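Local structure of 2-oxoglutarate-dependent dioxygenase DAO (Oryza sativa subsp. indica, 6KUN) at residues M155-Y160 with P241-A246. The protein probably catalyses the 2-oxoglutarate- and Fe(2+)-dependent, irreversible oxidation of the auxin indole-3-acetic acid to inactive 2-oxoindole-3-acetic acid, maintaining auxin homeostasis. Sequence-based numbering, arbitrary orientation.
Sequences MNRYNY and PRVSIA. With AKG (2-oxoglutaric acid), chain G.
The C5 carboxylate of 2-oxoglutarate lies over the face formed by Asn156, Tyr158, Arg242 and Ser244. Tyr158 OH makes a very short hydrogen bond of 2.5 Å to AKG O4, which sits in the plane of the phenol at its edge. Arg242, its CG anti to the backbone N (chi1 168°) and its chain extended from CG to NE, runs alongside Tyr158 and gives both NH1 and NH2 to AKG O3, whose modelled position is less certain; its positive charge probably stabilises the carboxylate. Ser244 OG lies 2.8 Å from AKG O4. Asn156 ND2 donates a nearly straight, in-plane hydrogen bond of 2.9 Å to Ser244 OG, while Asn156 OD1 accepts one from Tyr86. An alanine in place of Asn156 would probably leave the Ser244 hydroxyl less firmly oriented towards the co-substrate. Underneath, strands 151-158 and 242-249 are antiparallel neighbours in the jelly-roll core of the dioxygenase, with Asn156-Ser244 and Tyr158-Arg242 as hydrogen-bonded pairs. Asn156 N reaches Ser244 O at 2.8 Å, and Tyr158 N reaches Arg242 O at 3.0 Å. On the reverse face, Arg157 CG packs obliquely against Val243 CG2 at 3.9 Å, Met155 and Ile245 meet more loosely, and helix 43-57 covers all four; Arg157 continues to a salt bridge with Glu87.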
loop_
_atom_site.group_PDB
_atom_site.type_symbol
_atom_site.label_atom_id
_atom_site.label_comp_id
_atom_site.label_asym_id
_atom_site.label_seq_id
_atom_site.Cartn_x
_atom_site.Cartn_y
_atom_site.Cartn_z
ATOM N N MET B 155 -2.528 5.535 17.121
ATOM C CA MET B 155 -1.856 5.805 15.853
ATOM C C MET B 155 -0.430 6.163 16.215
ATOM O O MET B 155 -0.216 7.016 17.097
ATOM C CB MET B 155 -2.556 6.922 15.079
ATOM C CG MET B 155 -3.953 6.533 14.602
ATOM S SD MET B 155 -4.939 7.933 13.954
ATOM C CE MET B 155 -5.134 8.994 15.411
ATOM N N ASN B 156 0.529 5.475 15.595
ATOM C CA ASN B 156 1.923 5.588 16.017
ATOM C C ASN B 156 2.815 6.011 14.842
ATOM O O ASN B 156 2.607 5.597 13.698
ATOM C CB ASN B 156 2.509 4.257 16.564
ATOM C CG ASN B 156 1.584 3.538 17.549
ATOM O OD1 ASN B 156 1.313 4.023 18.637
ATOM N ND2 ASN B 156 1.128 2.347 17.164
ATOM N N ARG B 157 3.871 6.754 15.156
ATOM C CA ARG B 157 4.936 7.019 14.195
ATOM C C ARG B 157 6.284 6.908 14.885
ATOM O O ARG B 157 6.512 7.530 15.926
ATOM C CB ARG B 157 4.788 8.400 13.568
ATOM C CG ARG B 157 5.733 8.659 12.447
ATOM C CD ARG B 157 5.357 9.912 11.695
ATOM N NE ARG B 157 5.919 11.114 12.281
ATOM C CZ ARG B 157 6.206 12.219 11.582
ATOM N NH1 ARG B 157 5.982 12.248 10.282
ATOM N NH2 ARG B 157 6.715 13.276 12.187
ATOM N N TYR B 158 7.167 6.101 14.307
ATOM C CA TYR B 158 8.559 5.976 14.765
ATOM C C TYR B 158 9.426 6.686 13.734
ATOM O O TYR B 158 9.444 6.312 12.558
ATOM C CB TYR B 158 8.966 4.504 14.957
ATOM C CG TYR B 158 8.017 3.732 15.872
ATOM C CD1 TYR B 158 6.772 3.316 15.414
ATOM C CD2 TYR B 158 8.354 3.440 17.188
ATOM C CE1 TYR B 158 5.894 2.636 16.230
ATOM C CE2 TYR B 158 7.481 2.764 18.017
ATOM C CZ TYR B 158 6.253 2.359 17.528
ATOM O OH TYR B 158 5.372 1.674 18.337
ATOM N N ASN B 159 10.099 7.744 14.157
ATOM C CA ASN B 159 10.836 8.609 13.236
ATOM C C ASN B 159 12.258 8.101 13.059
ATOM O O ASN B 159 13.230 8.631 13.595
ATOM C CB ASN B 159 10.801 10.041 13.741
ATOM C CG ASN B 159 9.420 10.619 13.658
ATOM O OD1 ASN B 159 8.837 10.657 12.576
ATOM N ND2 ASN B 159 8.871 11.023 14.798
ATOM N N TYR B 160 12.359 7.053 12.258
ATOM C CA TYR B 160 13.632 6.452 11.925
ATOM C C TYR B 160 14.452 7.351 11.015
ATOM O O TYR B 160 13.913 8.173 10.267
ATOM C CB TYR B 160 13.399 5.116 11.228
ATOM C CG TYR B 160 12.738 4.047 12.071
ATOM C CD1 TYR B 160 12.872 4.037 13.458
ATOM C CD2 TYR B 160 12.005 3.032 11.470
ATOM C CE1 TYR B 160 12.303 3.054 14.214
ATOM C CE2 TYR B 160 11.425 2.035 12.221
ATOM C CZ TYR B 160 11.577 2.055 13.590
ATOM O OH TYR B 160 11.008 1.065 14.326
ATOM N N PRO B 241 10.382 6.678 8.333
ATOM C CA PRO B 241 9.420 6.540 9.438
ATOM C C PRO B 241 8.496 5.339 9.257
ATOM O O PRO B 241 8.022 5.060 8.153
ATOM C CB PRO B 241 8.626 7.848 9.388
ATOM C CG PRO B 241 9.486 8.806 8.623
ATOM C CD PRO B 241 10.321 7.994 7.679
ATOM N N ARG B 242 8.209 4.659 10.363
ATOM C CA ARG B 242 7.255 3.556 10.372
ATOM C C ARG B 242 5.956 3.977 11.058
ATOM O O ARG B 242 5.960 4.390 12.218
ATOM C CB ARG B 242 7.853 2.337 11.077
ATOM C CG ARG B 242 6.845 1.239 11.380
ATOM C CD ARG B 242 7.520 0.026 11.996
ATOM N NE ARG B 242 6.557 -1.008 12.366
ATOM C CZ ARG B 242 5.757 -0.940 13.425
ATOM N NH1 ARG B 242 5.805 0.115 14.227
ATOM N NH2 ARG B 242 4.912 -1.927 13.684
ATOM N N VAL B 243 4.847 3.872 10.332
ATOM C CA VAL B 243 3.543 4.272 10.839
ATOM C C VAL B 243 2.683 3.032 11.055
ATOM O O VAL B 243 2.642 2.110 10.216
ATOM C CB VAL B 243 2.849 5.281 9.911
ATOM C CG1 VAL B 243 1.463 5.518 10.380
ATOM C CG2 VAL B 243 3.651 6.584 9.904
ATOM N N SER B 244 2.016 2.998 12.202
ATOM C CA SER B 244 1.182 1.863 12.521
ATOM C C SER B 244 -0.065 2.330 13.232
ATOM O O SER B 244 -0.135 3.446 13.741
ATOM C CB SER B 244 1.930 0.820 13.382
ATOM O OG SER B 244 2.212 1.286 14.673
ATOM N N ILE B 245 -1.054 1.449 13.244
ATOM C CA ILE B 245 -2.328 1.680 13.903
ATOM C C ILE B 245 -2.619 0.437 14.736
ATOM O O ILE B 245 -2.441 -0.710 14.268
ATOM C CB ILE B 245 -3.427 1.924 12.865
ATOM C CG1 ILE B 245 -3.004 3.017 11.886
ATOM C CG2 ILE B 245 -4.692 2.323 13.502
ATOM C CD1 ILE B 245 -3.868 3.087 10.694
ATOM N N ALA B 246 -3.091 0.662 15.954
ATOM C CA ALA B 246 -3.400 -0.457 16.837
ATOM C C ALA B 246 -4.669 -0.210 17.626
ATOM O O ALA B 246 -4.978 0.930 18.000
ATOM C CB ALA B 246 -2.236 -0.743 17.826
HETATM C C1 AKG G . 2.618 -2.963 20.262
HETATM O O1 AKG G . 1.807 -3.281 19.366
HETATM O O2 AKG G . 2.281 -2.892 21.464
HETATM C C2 AKG G . 3.999 -2.664 19.896
HETATM O O5 AKG G . 4.914 -3.316 20.370
HETATM C C3 AKG G . 4.288 -1.542 18.926
HETATM C C4 AKG G . 3.271 -1.577 17.792
HETATM C C5 AKG G . 3.575 -0.471 16.810
HETATM O O3 AKG G . 3.957 -0.784 15.660
HETATM O O4 AKG G . 3.434 0.714 17.181
#